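Local atomic coordinates of 432aa long hypothetical deoxyribodipyrimidine photolyase (Sulfolobus tokodaii, PDB entry 2E0I), a protein that probably repairs cyclobutane pyrimidine dimers in DNA using light, with one FAD as the catalytic cofactor and a second FAD implicated as a light-harvesting antenna. Residues Y127-P131 with Y245-T251; S217-F222 with V339-P343; K151-P155 with R228-Y232. All blocks are in the same frame, centred on the assembly; numbering follows the deposited sequence.

In the fold
The three contacts join distant parts of the chain; interactions 1 and 2 touch the FAD of chain E, whereas in interaction 3 the Tyr231 side chain stays about 10 Å from a FAD. Interactions 1 and 3, with centres about 12 Å apart, bring loops 127-131 and 151-155 against helices 238-256 and 227-233; they meet where Tyr245 OH lies 3.5 Å from Val152 CG2. Interaction 2, about 13 Å from interaction 1, lies deeper, and a long, weak ion pair, Arg247 NH1 to Asp342 OD2 at 3.6 Å, links them. Interactions 2 and 3, centres about 18 Å apart, touch lightly at Leu220 CD2 and Ala230 CB (4.0 Å). Lys221 and Tyr341 of interaction 2 also reach the second FAD.

Interaction 1: Y127-P131 with Y245-T251. With FAD (flavin-adenine dinucleotide), chain E.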
loop_
_atom_site.group_PDB
_atom_site.type_symbol
_atom_site.label_atom_id
_atom_site.label_comp_id
_atom_site.label_asym_id
_atom_site.label_seq_id
_atom_site.Cartn_x
_atom_site.Cartn_y
_atom_site.Cartn_z
ATOM N N TYR A 127 12.171 6.509 -2.128
ATOM C CA TYR A 127 10.911 6.170 -1.487
ATOM C C TYR A 127 10.811 6.516 -0.024
ATOM O O TYR A 127 9.726 6.800 0.459
ATOM C CB TYR A 127 10.600 4.684 -1.674
ATOM C CG TYR A 127 10.454 4.294 -3.119
ATOM C CD1 TYR A 127 11.083 3.169 -3.619
ATOM C CD2 TYR A 127 9.748 5.097 -4.002
ATOM C CE1 TYR A 127 11.027 2.857 -4.977
ATOM C CE2 TYR A 127 9.679 4.801 -5.357
ATOM C CZ TYR A 127 10.326 3.685 -5.851
ATOM O OH TYR A 127 10.332 3.447 -7.222
ATOM N N LEU A 128 11.930 6.511 0.690
ATOM C CA LEU A 128 11.901 6.811 2.126
ATOM C C LEU A 128 12.085 8.287 2.467
ATOM O O LEU A 128 12.711 9.058 1.736
ATOM C CB LEU A 128 12.966 5.992 2.867
ATOM C CG LEU A 128 12.897 4.465 2.791
ATOM C CD1 LEU A 128 14.255 3.914 3.138
ATOM C CD2 LEU A 128 11.827 3.904 3.719
ATOM N N LEU A 129 11.527 8.664 3.604
ATOM C CA LEU A 129 11.609 10.021 4.102
ATOM C C LEU A 129 12.940 10.162 4.840
ATOM O O LEU A 129 13.498 11.252 4.937
ATOM C CB LEU A 129 10.454 10.249 5.067
ATOM C CG LEU A 129 9.871 11.640 5.273
ATOM C CD1 LEU A 129 9.429 12.230 3.953
ATOM C CD2 LEU A 129 8.692 11.517 6.219
ATOM N N THR A 130 13.448 9.037 5.334
ATOM C CA THR A 130 14.695 9.001 6.099
ATOM C C THR A 130 15.718 8.014 5.517
ATOM O O THR A 130 15.346 7.030 4.872
ATOM C CB THR A 130 14.409 8.585 7.574
ATOM O OG1 THR A 130 13.943 7.233 7.611
ATOM C CG2 THR A 130 13.324 9.456 8.175
ATOM N N PRO A 131 17.021 8.265 5.742
ATOM C CA PRO A 131 18.099 7.396 5.247
ATOM C C PRO A 131 17.995 6.019 5.899
ATOM O O PRO A 131 17.837 5.921 7.120
ATOM C CB PRO A 131 19.356 8.133 5.676
ATOM C CG PRO A 131 18.926 9.556 5.651
ATOM C CD PRO A 131 17.583 9.493 6.322
ATOM N N TYR A 245 5.482 8.899 8.853
ATOM C CA TYR A 245 6.672 8.167 9.269
ATOM C C TYR A 245 6.388 6.686 9.487
ATOM O O TYR A 245 7.315 5.883 9.559
ATOM C CB TYR A 245 7.269 8.804 10.537
ATOM C CG TYR A 245 8.272 9.911 10.252
ATOM C CD1 TYR A 245 9.547 9.612 9.780
ATOM C CD2 TYR A 245 7.934 11.261 10.425
ATOM C CE1 TYR A 245 10.466 10.617 9.481
ATOM C CE2 TYR A 245 8.843 12.286 10.131
ATOM C CZ TYR A 245 10.113 11.956 9.652
ATOM O OH TYR A 245 11.029 12.949 9.314
ATOM N N TRP A 246 5.116 6.310 9.585
ATOM C CA TRP A 246 4.794 4.898 9.765
ATOM C C TRP A 246 5.082 4.104 8.502
ATOM O O TRP A 246 5.249 2.886 8.547
ATOM C CB TRP A 246 3.339 4.699 10.162
ATOM C CG TRP A 246 3.128 4.715 11.643
ATOM C CD1 TRP A 246 2.707 5.763 12.396
ATOM C CD2 TRP A 246 3.328 3.626 12.548
ATOM N NE1 TRP A 246 2.626 5.396 13.716
ATOM C CE2 TRP A 246 3.001 4.086 13.835
ATOM C CE3 TRP A 246 3.750 2.304 12.394
ATOM C CZ2 TRP A 246 3.081 3.273 14.966
ATOM C CZ3 TRP A 246 3.830 1.494 13.520
ATOM C CH2 TRP A 246 3.496 1.982 14.788
ATOM N N ARG A 247 5.130 4.799 7.372
ATOM C CA ARG A 247 5.441 4.165 6.109
ATOM C C ARG A 247 6.897 3.746 6.105
ATOM O O ARG A 247 7.237 2.631 5.709
ATOM C CB ARG A 247 5.238 5.135 4.968
ATOM C CG ARG A 247 3.828 5.474 4.705
ATOM C CD ARG A 247 3.668 5.663 3.229
ATOM N NE ARG A 247 2.335 5.235 2.877
ATOM C CZ ARG A 247 2.006 4.340 1.954
ATOM N NH1 ARG A 247 2.887 3.696 1.194
ATOM N NH2 ARG A 247 0.738 4.077 1.823
ATOM N N ASP A 248 7.765 4.666 6.519
ATOM C CA ASP A 248 9.195 4.393 6.568
ATOM C C ASP A 248 9.461 3.263 7.548
ATOM O O ASP A 248 10.230 2.338 7.251
ATOM C CB ASP A 248 9.963 5.634 7.020
ATOM C CG ASP A 248 10.267 6.592 5.882
ATOM O OD1 ASP A 248 9.329 6.995 5.150
ATOM O OD2 ASP A 248 11.456 6.954 5.731
ATOM N N PHE A 249 8.820 3.335 8.714
ATOM C CA PHE A 249 9.023 2.324 9.730
ATOM C C PHE A 249 8.750 0.907 9.251
ATOM O O PHE A 249 9.598 0.021 9.388
ATOM C CB PHE A 249 8.159 2.592 10.948
ATOM C CG PHE A 249 8.400 1.624 12.062
ATOM C CD1 PHE A 249 9.595 1.654 12.777
ATOM C CD2 PHE A 249 7.469 0.634 12.352
ATOM C CE1 PHE A 249 9.862 0.709 13.760
ATOM C CE2 PHE A 249 7.727 -0.321 13.337
ATOM C CZ PHE A 249 8.926 -0.285 14.041
ATOM N N PHE A 250 7.566 0.676 8.704
ATOM C CA PHE A 250 7.239 -0.660 8.242
ATOM C C PHE A 250 8.083 -1.114 7.059
ATOM O O PHE A 250 8.442 -2.286 6.968
ATOM C CB PHE A 250 5.759 -0.761 7.911
ATOM C CG PHE A 250 4.874 -0.890 9.124
ATOM C CD1 PHE A 250 5.144 -1.841 10.101
ATOM C CD2 PHE A 250 3.753 -0.081 9.274
ATOM C CE1 PHE A 250 4.317 -1.983 11.211
ATOM C CE2 PHE A 250 2.915 -0.221 10.386
ATOM C CZ PHE A 250 3.201 -1.174 11.356
ATOM N N THR A 251 8.413 -0.195 6.165
ATOM C CA THR A 251 9.241 -0.513 5.005
ATOM C C THR A 251 10.615 -0.988 5.473
ATOM O O THR A 251 11.087 -2.050 5.055
ATOM C CB THR A 251 9.428 0.730 4.103
ATOM O OG1 THR A 251 8.171 1.074 3.515
ATOM C CG2 THR A 251 10.467 0.476 3.018
HETATM P PA FAD E . -5.103 8.958 6.437
HETATM O O1A FAD E . -5.725 10.117 5.756
HETATM O O2A FAD E . -5.081 8.743 7.899
HETATM O O5B FAD E . -3.591 9.477 6.244
HETATM C C5B FAD E . -2.539 9.076 7.124
HETATM C C4B FAD E . -1.284 8.738 6.317
HETATM O O4B FAD E . -0.208 8.314 7.171
HETATM C C3B FAD E . -1.583 7.577 5.366
HETATM O O3B FAD E . -1.928 8.112 4.085
HETATM C C2B FAD E . -0.203 6.932 5.265
HETATM O O2B FAD E . 0.646 7.732 4.440
HETATM C C1B FAD E . 0.244 7.023 6.725
HETATM N N9A FAD E . -0.381 5.971 7.561
HETATM C C8A FAD E . -1.468 6.091 8.322
HETATM N N7A FAD E . -1.668 4.960 8.997
HETATM C C5A FAD E . -0.703 4.110 8.663
HETATM C C6A FAD E . -0.378 2.805 9.020
HETATM N N6A FAD E . -1.107 2.140 9.910
HETATM N N1A FAD E . 0.692 2.223 8.459
HETATM C C2A FAD E . 1.446 2.861 7.580
HETATM N N3A FAD E . 1.170 4.103 7.222
HETATM C C4A FAD E . 0.115 4.749 7.740
HETATM N N1 FAD E . -1.435 1.408 3.889
HETATM C C2 FAD E . -0.930 1.304 2.587
HETATM O O2 FAD E . -0.546 2.302 1.981
HETATM N N3 FAD E . -0.910 0.060 1.943
HETATM C C4 FAD E . -1.405 -1.068 2.607
HETATM O O4 FAD E . -1.335 -2.170 2.065
HETATM C C4X FAD E . -1.921 -0.955 3.894
HETATM N N5 FAD E . -2.492 -2.075 4.509
HETATM C C5X FAD E . -2.997 -1.984 5.813
HETATM C C6 FAD E . -3.544 -3.115 6.409
HETATM C C7 FAD E . -4.016 -3.048 7.715
HETATM C C7M FAD E . -4.585 -4.315 8.357
HETATM C C8 FAD E . -3.947 -1.846 8.418
HETATM C C8M FAD E . -4.434 -1.747 9.866
HETATM C C9 FAD E . -3.400 -0.719 7.812
HETATM C C9A FAD E . -2.914 -0.778 6.508
HETATM N N10 FAD E . -2.338 0.348 5.890
HETATM C C10 FAD E . -1.936 0.276 4.547
HETATM C "C1'" FAD E . -2.192 1.622 6.641
HETATM C "C2'" FAD E . -3.336 2.637 6.567
HETATM O "O2'" FAD E . -4.576 2.021 6.924
HETATM C "C3'" FAD E . -3.451 3.294 5.189
HETATM O "O3'" FAD E . -2.188 3.860 4.829
HETATM C "C4'" FAD E . -4.498 4.410 5.191
HETATM O "O4'" FAD E . -5.769 3.894 5.597
HETATM C "C5'" FAD E . -4.630 5.041 3.803
HETATM O "O5'" FAD E . -5.679 6.016 3.777
HETATM P P FAD E . -5.379 7.585 3.981
HETATM O O1P FAD E . -4.276 7.961 3.069
HETATM O O2P FAD E . -6.670 8.296 3.850
HETATM O O3P FAD E . -4.851 7.667 5.503
#
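The carboxylate of Asp248 gathers the polar groups of the facing loop. Its OD2 accepts hydrogen bonds from Leu129 N (2.7 Å), Thr130 N (2.9 Å) and Thr130 OG1 (3.1 Å), while Asp248 OD1 takes a longer one from Leu129 N (3.2 Å). Two successive backbone NH groups therefore converge on one buried acid, fixing the loop where Leu128 and Asp248 have CA atoms 5.7 Å apart. Apolar contacts surround this cluster. Leu129 CD2 lies over the face of the Tyr245 ring, 3.8 Å from its centroid and 14° off the normal, a CH-pi contact; Thr130 CG2 meets the ring edge at CE1 (3.3 Å), and Leu128 CD2 touches Thr251 CG2 (3.8 Å). From the same helix, Trp246 CB packs 3.7 Å from FAD C2A, and Arg247 NE makes a weak 3.4 Å hydrogen bond to FAD O2B. Helix 238-256 thus joins the loop after edge strand 120-124 of the parallel sheet to the flavin site, at the interface of the α/β and helical FAD-binding domains of photolyases.

Interaction 2: S217-F222 with V339-P343; sequences SPHLKF and VDYDP. With FAD (flavin-adenine dinucleotide), chain E.
Lys221 (chi1 141°, chi2 p) stretches its aliphatic chain along the loop 339-343: CG lies 3.9 Å from Asp340 O and CD 4.0 Å from Asp342 OD2. NZ gives a weak hydrogen bond to Tyr341 O (3.1 Å) and one to a water (2.7 Å) that weakly bridges to Asp342 OD2 (2.8 Å); its strongest partner is O2' of the second FAD, whose N7A bonds Tyr341 OH. Residues 217-221 are helical and 339-343 irregular, Tyr341 (phi/psi -44/121) and Asp342 (-130/111) being extended before the helix starting at Pro343; Pro218 CA lies 4.1 Å from Asp340 CA. These segments wall the FAD pocket of the helical domain, which in photolyases holds the catalytic flavin: Asp340 O accepts a hydrogen bond from FAD N3 (2.9 Å), Asp342 N donates to FAD O4 (3.2 Å), and Ser217 N reaches FAD O1P (3.2 Å). Ser217 OG (chi1 p) donates to Asp340 OD2 (2.6 Å), which also pairs with Arg312. Asp342 N-caps helix 343-353 through OD1 to Ile345 N.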
loop_
_atom_site.group_PDB
_atom_site.type_symbol
_atom_site.label_atom_id
_atom_site.label_comp_id
_atom_site.label_asym_id
_atom_site.label_seq_id
_atom_site.Cartn_x
_atom_site.Cartn_y
_atom_site.Cartn_z
ATOM N N SER A 217 -2.650 7.427 0.410
ATOM C CA SER A 217 -1.853 6.199 0.314
ATOM C C SER A 217 -1.551 5.712 -1.108
ATOM O O SER A 217 -0.397 5.459 -1.457
ATOM C CB SER A 217 -2.516 5.086 1.111
ATOM O OG SER A 217 -3.886 5.019 0.777
ATOM N N PRO A 218 -2.578 5.584 -1.962
ATOM C CA PRO A 218 -2.243 5.114 -3.308
ATOM C C PRO A 218 -1.282 6.059 -4.056
ATOM O O PRO A 218 -0.416 5.621 -4.817
ATOM C CB PRO A 218 -3.614 4.980 -3.968
ATOM C CG PRO A 218 -4.406 6.030 -3.284
ATOM C CD PRO A 218 -4.006 5.929 -1.853
ATOM N N HIS A 219 -1.414 7.356 -3.827
ATOM C CA HIS A 219 -0.538 8.314 -4.490
ATOM C C HIS A 219 0.900 8.240 -3.947
ATOM O O HIS A 219 1.873 8.423 -4.695
ATOM C CB HIS A 219 -1.112 9.719 -4.327
ATOM C CG HIS A 219 -2.330 9.962 -5.158
ATOM N ND1 HIS A 219 -2.261 10.342 -6.481
ATOM C CD2 HIS A 219 -3.647 9.823 -4.876
ATOM C CE1 HIS A 219 -3.483 10.427 -6.979
ATOM N NE2 HIS A 219 -4.342 10.115 -6.024
ATOM N N LEU A 220 1.034 7.970 -2.648
ATOM C CA LEU A 220 2.352 7.847 -2.028
ATOM C C LEU A 220 2.986 6.520 -2.467
ATOM O O LEU A 220 4.137 6.478 -2.898
ATOM C CB LEU A 220 2.231 7.893 -0.499
ATOM C CG LEU A 220 1.741 9.217 0.104
ATOM C CD1 LEU A 220 1.433 9.018 1.566
ATOM C CD2 LEU A 220 2.779 10.318 -0.096
ATOM N N LYS A 221 2.213 5.443 -2.375
ATOM C CA LYS A 221 2.676 4.120 -2.758
ATOM C C LYS A 221 3.146 4.087 -4.213
ATOM O O LYS A 221 4.178 3.488 -4.515
ATOM C CB LYS A 221 1.553 3.099 -2.518
ATOM C CG LYS A 221 1.404 2.007 -3.577
ATOM C CD LYS A 221 2.511 0.984 -3.518
ATOM C CE LYS A 221 2.391 0.020 -4.679
ATOM N NZ LYS A 221 3.249 -1.183 -4.459
ATOM N N PHE A 222 2.406 4.727 -5.116
ATOM C CA PHE A 222 2.800 4.728 -6.522
ATOM C C PHE A 222 3.636 5.931 -6.925
ATOM O O PHE A 222 4.023 6.071 -8.083
ATOM C CB PHE A 222 1.572 4.592 -7.405
ATOM C CG PHE A 222 1.099 3.175 -7.537
ATOM C CD1 PHE A 222 1.859 2.238 -8.248
ATOM C CD2 PHE A 222 -0.075 2.759 -6.922
ATOM C CE1 PHE A 222 1.458 0.913 -8.342
ATOM C CE2 PHE A 222 -0.485 1.436 -7.011
ATOM C CZ PHE A 222 0.289 0.506 -7.727
ATOM N N VAL A 339 -6.289 -0.522 -3.202
ATOM C CA VAL A 339 -5.846 0.286 -4.322
ATOM C C VAL A 339 -4.441 0.780 -3.978
ATOM O O VAL A 339 -3.668 1.139 -4.867
ATOM C CB VAL A 339 -6.767 1.522 -4.535
ATOM C CG1 VAL A 339 -6.720 2.425 -3.308
ATOM C CG2 VAL A 339 -6.323 2.310 -5.760
ATOM N N ASP A 340 -4.117 0.784 -2.681
ATOM C CA ASP A 340 -2.816 1.255 -2.198
ATOM C C ASP A 340 -1.887 0.141 -1.696
ATOM O O ASP A 340 -0.939 0.399 -0.951
ATOM C CB ASP A 340 -3.018 2.287 -1.068
ATOM C CG ASP A 340 -3.788 1.711 0.130
ATOM O OD1 ASP A 340 -3.937 0.467 0.196
ATOM O OD2 ASP A 340 -4.241 2.491 1.009
ATOM N N TYR A 341 -2.134 -1.094 -2.111
ATOM C CA TYR A 341 -1.307 -2.194 -1.635
ATOM C C TYR A 341 0.198 -1.970 -1.605
ATOM O O TYR A 341 0.831 -1.688 -2.625
ATOM C CB TYR A 341 -1.585 -3.471 -2.430
ATOM C CG TYR A 341 -0.697 -4.617 -2.001
ATOM C CD1 TYR A 341 0.246 -5.160 -2.871
ATOM C CD2 TYR A 341 -0.774 -5.130 -0.707
ATOM C CE1 TYR A 341 1.090 -6.188 -2.461
ATOM C CE2 TYR A 341 0.060 -6.148 -0.286
ATOM C CZ TYR A 341 0.990 -6.675 -1.167
ATOM O OH TYR A 341 1.818 -7.689 -0.750
ATOM N N ASP A 342 0.761 -2.109 -0.412
ATOM C CA ASP A 342 2.197 -1.984 -0.216
ATOM C C ASP A 342 2.633 -3.224 0.574
ATOM O O ASP A 342 2.304 -3.360 1.756
ATOM C CB ASP A 342 2.519 -0.720 0.568
ATOM C CG ASP A 342 4.004 -0.414 0.583
ATOM O OD1 ASP A 342 4.793 -1.253 1.099
ATOM O OD2 ASP A 342 4.372 0.671 0.065
ATOM N N PRO A 343 3.387 -4.139 -0.067
ATOM C CA PRO A 343 3.840 -5.361 0.604
ATOM C C PRO A 343 4.295 -5.192 2.050
ATOM O O PRO A 343 3.760 -5.847 2.942
ATOM C CB PRO A 343 4.955 -5.859 -0.310
ATOM C CG PRO A 343 4.500 -5.412 -1.661
ATOM C CD PRO A 343 4.015 -4.011 -1.397
HETATM P PA FAD E . -5.103 8.958 6.437
HETATM O O1A FAD E . -5.725 10.117 5.756
HETATM O O2A FAD E . -5.081 8.743 7.899
HETATM O O5B FAD E . -3.591 9.477 6.244
HETATM C C5B FAD E . -2.539 9.076 7.124
HETATM C C4B FAD E . -1.284 8.738 6.317
HETATM O O4B FAD E . -0.208 8.314 7.171
HETATM C C3B FAD E . -1.583 7.577 5.366
HETATM O O3B FAD E . -1.928 8.112 4.085
HETATM C C2B FAD E . -0.203 6.932 5.265
HETATM O O2B FAD E . 0.646 7.732 4.440
HETATM C C1B FAD E . 0.244 7.023 6.725
HETATM N N9A FAD E . -0.381 5.971 7.561
HETATM C C8A FAD E . -1.468 6.091 8.322
HETATM N N7A FAD E . -1.668 4.960 8.997
HETATM C C5A FAD E . -0.703 4.110 8.663
HETATM C C6A FAD E . -0.378 2.805 9.020
HETATM N N6A FAD E . -1.107 2.140 9.910
HETATM N N1A FAD E . 0.692 2.223 8.459
HETATM C C2A FAD E . 1.446 2.861 7.580
HETATM N N3A FAD E . 1.170 4.103 7.222
HETATM C C4A FAD E . 0.115 4.749 7.740
HETATM N N1 FAD E . -1.435 1.408 3.889
HETATM C C2 FAD E . -0.930 1.304 2.587
HETATM O O2 FAD E . -0.546 2.302 1.981
HETATM N N3 FAD E . -0.910 0.060 1.943
HETATM C C4 FAD E . -1.405 -1.068 2.607
HETATM O O4 FAD E . -1.335 -2.170 2.065
HETATM C C4X FAD E . -1.921 -0.955 3.894
HETATM N N5 FAD E . -2.492 -2.075 4.509
HETATM C C5X FAD E . -2.997 -1.984 5.813
HETATM C C6 FAD E . -3.544 -3.115 6.409
HETATM C C7 FAD E . -4.016 -3.048 7.715
HETATM C C7M FAD E . -4.585 -4.315 8.357
HETATM C C8 FAD E . -3.947 -1.846 8.418
HETATM C C8M FAD E . -4.434 -1.747 9.866
HETATM C C9 FAD E . -3.400 -0.719 7.812
HETATM C C9A FAD E . -2.914 -0.778 6.508
HETATM N N10 FAD E . -2.338 0.348 5.890
HETATM C C10 FAD E . -1.936 0.276 4.547
HETATM C "C1'" FAD E . -2.192 1.622 6.641
HETATM C "C2'" FAD E . -3.336 2.637 6.567
HETATM O "O2'" FAD E . -4.576 2.021 6.924
HETATM C "C3'" FAD E . -3.451 3.294 5.189
HETATM O "O3'" FAD E . -2.188 3.860 4.829
HETATM C "C4'" FAD E . -4.498 4.410 5.191
HETATM O "O4'" FAD E . -5.769 3.894 5.597
HETATM C "C5'" FAD E . -4.630 5.041 3.803
HETATM O "O5'" FAD E . -5.679 6.016 3.777
HETATM P P FAD E . -5.379 7.585 3.981
HETATM O O1P FAD E . -4.276 7.961 3.069
HETATM O O2P FAD E . -6.670 8.296 3.850
HETATM O O3P FAD E . -4.851 7.667 5.503
HETATM O O HOH W 1 4.925 -0.646 -2.365
#

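Interaction 3: K151-P155 with R228-Y232; sequences KVREP and REAYY
Val152 sits at the apolar centre, its CA-to-CB bond directed toward the helix. With chi1 t, CG2 lies over the face of the Tyr231 ring, 3.6 Å from its centroid and 15° off the normal, a CH-pi contact, while CG1 reaches Tyr232 CE1 (4.0 Å) and Arg228 CG (3.9 Å). Arg228, Tyr231 and Tyr232, spaced i, i+3 and i+4, lie on one face of the helix, so one valine meets all three; Tyr231 takes chi1 t and Tyr232 chi1 m. The partner segment 151-155 is extended, every residue with phi between -89° and -59° and psi between 127° and 151°, close to polyproline II. It crosses the helix steeply, with Pro155 at Arg228, Glu229 and Tyr232; the CA atoms of Pro155 and Glu229 are 6.0 Å apart. Pro155 CD touches Tyr232 CD1 and Pro155 CG touches Glu229 CG, both at 3.7 Å. Farther out, Tyr232 OH donates to Val152 O at 2.6 Å, a short bond tying the ring to the loop backbone. Towards solvent, the guanidinium of the exposed Arg153 (chi1 t, chi3 p) stacks flat on that of the buried Arg228 (chi1 m, chi2 t, chi3 m), with centres 4.3 Å apart and planes at 20°; salt bridges from Arg228 to Asp126 and Asp15 offset the like charges. Lys151 NZ and Glu154 OE2 form a very short 2.4 Å salt bridge within the loop. This is side-chain packing of an extended connecting segment across helix 227-233, at the seam between the α/β and helical parts of the photolyase fold.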
loop_
_atom_site.group_PDB
_atom_site.type_symbol
_atom_site.label_atom_id
_atom_site.label_comp_id
_atom_site.label_asym_id
_atom_site.label_seq_id
_atom_site.Cartn_x
_atom_site.Cartn_y
_atom_site.Cartn_z
ATOM N N LYS A 151 16.781 16.191 9.411
ATOM C CA LYS A 151 16.115 17.072 8.470
ATOM C C LYS A 151 15.780 16.379 7.168
ATOM O O LYS A 151 16.650 15.802 6.527
ATOM C CB LYS A 151 16.981 18.276 8.154
ATOM C CG LYS A 151 16.180 19.415 7.591
ATOM C CD LYS A 151 16.816 20.012 6.364
ATOM C CE LYS A 151 15.953 21.159 5.867
ATOM N NZ LYS A 151 16.401 21.634 4.538
ATOM N N VAL A 152 14.514 16.453 6.781
ATOM C CA VAL A 152 14.049 15.851 5.544
ATOM C C VAL A 152 14.578 16.642 4.347
ATOM O O VAL A 152 14.518 17.864 4.332
ATOM C CB VAL A 152 12.514 15.850 5.486
ATOM C CG1 VAL A 152 12.052 15.266 4.157
ATOM C CG2 VAL A 152 11.943 15.061 6.667
ATOM N N ARG A 153 15.105 15.943 3.350
ATOM C CA ARG A 153 15.624 16.618 2.167
ATOM C C ARG A 153 14.467 17.348 1.495
ATOM O O ARG A 153 13.337 16.862 1.482
ATOM C CB ARG A 153 16.251 15.614 1.194
ATOM C CG ARG A 153 16.729 16.263 -0.093
ATOM C CD ARG A 153 17.594 15.349 -0.975
ATOM N NE ARG A 153 16.855 14.344 -1.748
ATOM C CZ ARG A 153 16.652 13.098 -1.337
ATOM N NH1 ARG A 153 17.130 12.716 -0.161
ATOM N NH2 ARG A 153 16.006 12.230 -2.103
ATOM N N GLU A 154 14.748 18.523 0.945
ATOM C CA GLU A 154 13.715 19.318 0.289
ATOM C C GLU A 154 13.477 18.871 -1.156
ATOM O O GLU A 154 14.407 18.443 -1.840
ATOM C CB GLU A 154 14.121 20.790 0.312
ATOM C CG GLU A 154 14.199 21.396 1.699
ATOM C CD GLU A 154 14.946 22.731 1.714
ATOM O OE1 GLU A 154 14.788 23.529 0.759
ATOM O OE2 GLU A 154 15.686 22.989 2.691
ATOM N N PRO A 155 12.222 18.956 -1.638
ATOM C CA PRO A 155 11.935 18.547 -3.013
ATOM C C PRO A 155 12.761 19.368 -3.976
ATOM O O PRO A 155 13.123 20.498 -3.671
ATOM C CB PRO A 155 10.453 18.843 -3.155
ATOM C CG PRO A 155 9.940 18.640 -1.791
ATOM C CD PRO A 155 10.978 19.312 -0.939
ATOM N N ARG A 228 8.684 13.393 0.394
ATOM C CA ARG A 228 9.244 14.671 0.791
ATOM C C ARG A 228 8.272 15.819 0.514
ATOM O O ARG A 228 8.196 16.779 1.287
ATOM C CB ARG A 228 10.562 14.887 0.050
ATOM C CG ARG A 228 11.669 13.949 0.515
ATOM C CD ARG A 228 12.907 14.098 -0.337
ATOM N NE ARG A 228 12.637 13.737 -1.725
ATOM C CZ ARG A 228 12.474 12.487 -2.152
ATOM N NH1 ARG A 228 12.560 11.482 -1.288
ATOM N NH2 ARG A 228 12.229 12.243 -3.440
ATOM N N GLU A 229 7.530 15.723 -0.586
ATOM C CA GLU A 229 6.568 16.756 -0.925
ATOM C C GLU A 229 5.404 16.725 0.060
ATOM O O GLU A 229 4.983 17.762 0.561
ATOM C CB GLU A 229 6.052 16.566 -2.352
ATOM C CG GLU A 229 7.104 16.834 -3.413
ATOM C CD GLU A 229 6.553 16.827 -4.848
ATOM O OE1 GLU A 229 6.149 15.743 -5.348
ATOM O OE2 GLU A 229 6.534 17.918 -5.472
ATOM N N ALA A 230 4.889 15.534 0.337
ATOM C CA ALA A 230 3.773 15.392 1.265
ATOM C C ALA A 230 4.205 15.980 2.588
ATOM O O ALA A 230 3.446 16.694 3.254
ATOM C CB ALA A 230 3.425 13.927 1.456
ATOM N N TYR A 231 5.444 15.675 2.956
ATOM C CA TYR A 231 5.998 16.140 4.210
ATOM C C TYR A 231 6.058 17.652 4.336
ATOM O O TYR A 231 5.558 18.212 5.292
ATOM C CB TYR A 231 7.397 15.563 4.419
ATOM C CG TYR A 231 8.077 16.123 5.643
ATOM C CD1 TYR A 231 7.772 15.648 6.919
ATOM C CD2 TYR A 231 8.995 17.162 5.525
ATOM C CE1 TYR A 231 8.371 16.200 8.043
ATOM C CE2 TYR A 231 9.593 17.722 6.633
ATOM C CZ TYR A 231 9.284 17.241 7.885
ATOM O OH TYR A 231 9.915 17.805 8.962
ATOM N N TYR A 232 6.678 18.321 3.384
ATOM C CA TYR A 232 6.784 19.759 3.491
ATOM C C TYR A 232 5.472 20.506 3.353
ATOM O O TYR A 232 5.289 21.572 3.928
ATOM C CB TYR A 232 7.809 20.279 2.488
ATOM C CG TYR A 232 9.205 20.195 3.034
ATOM C CD1 TYR A 232 10.093 19.203 2.614
ATOM C CD2 TYR A 232 9.623 21.071 4.036
ATOM C CE1 TYR A 232 11.367 19.089 3.189
ATOM C CE2 TYR A 232 10.885 20.960 4.615
ATOM C CZ TYR A 232 11.746 19.972 4.190
ATOM O OH TYR A 232 12.972 19.872 4.792
#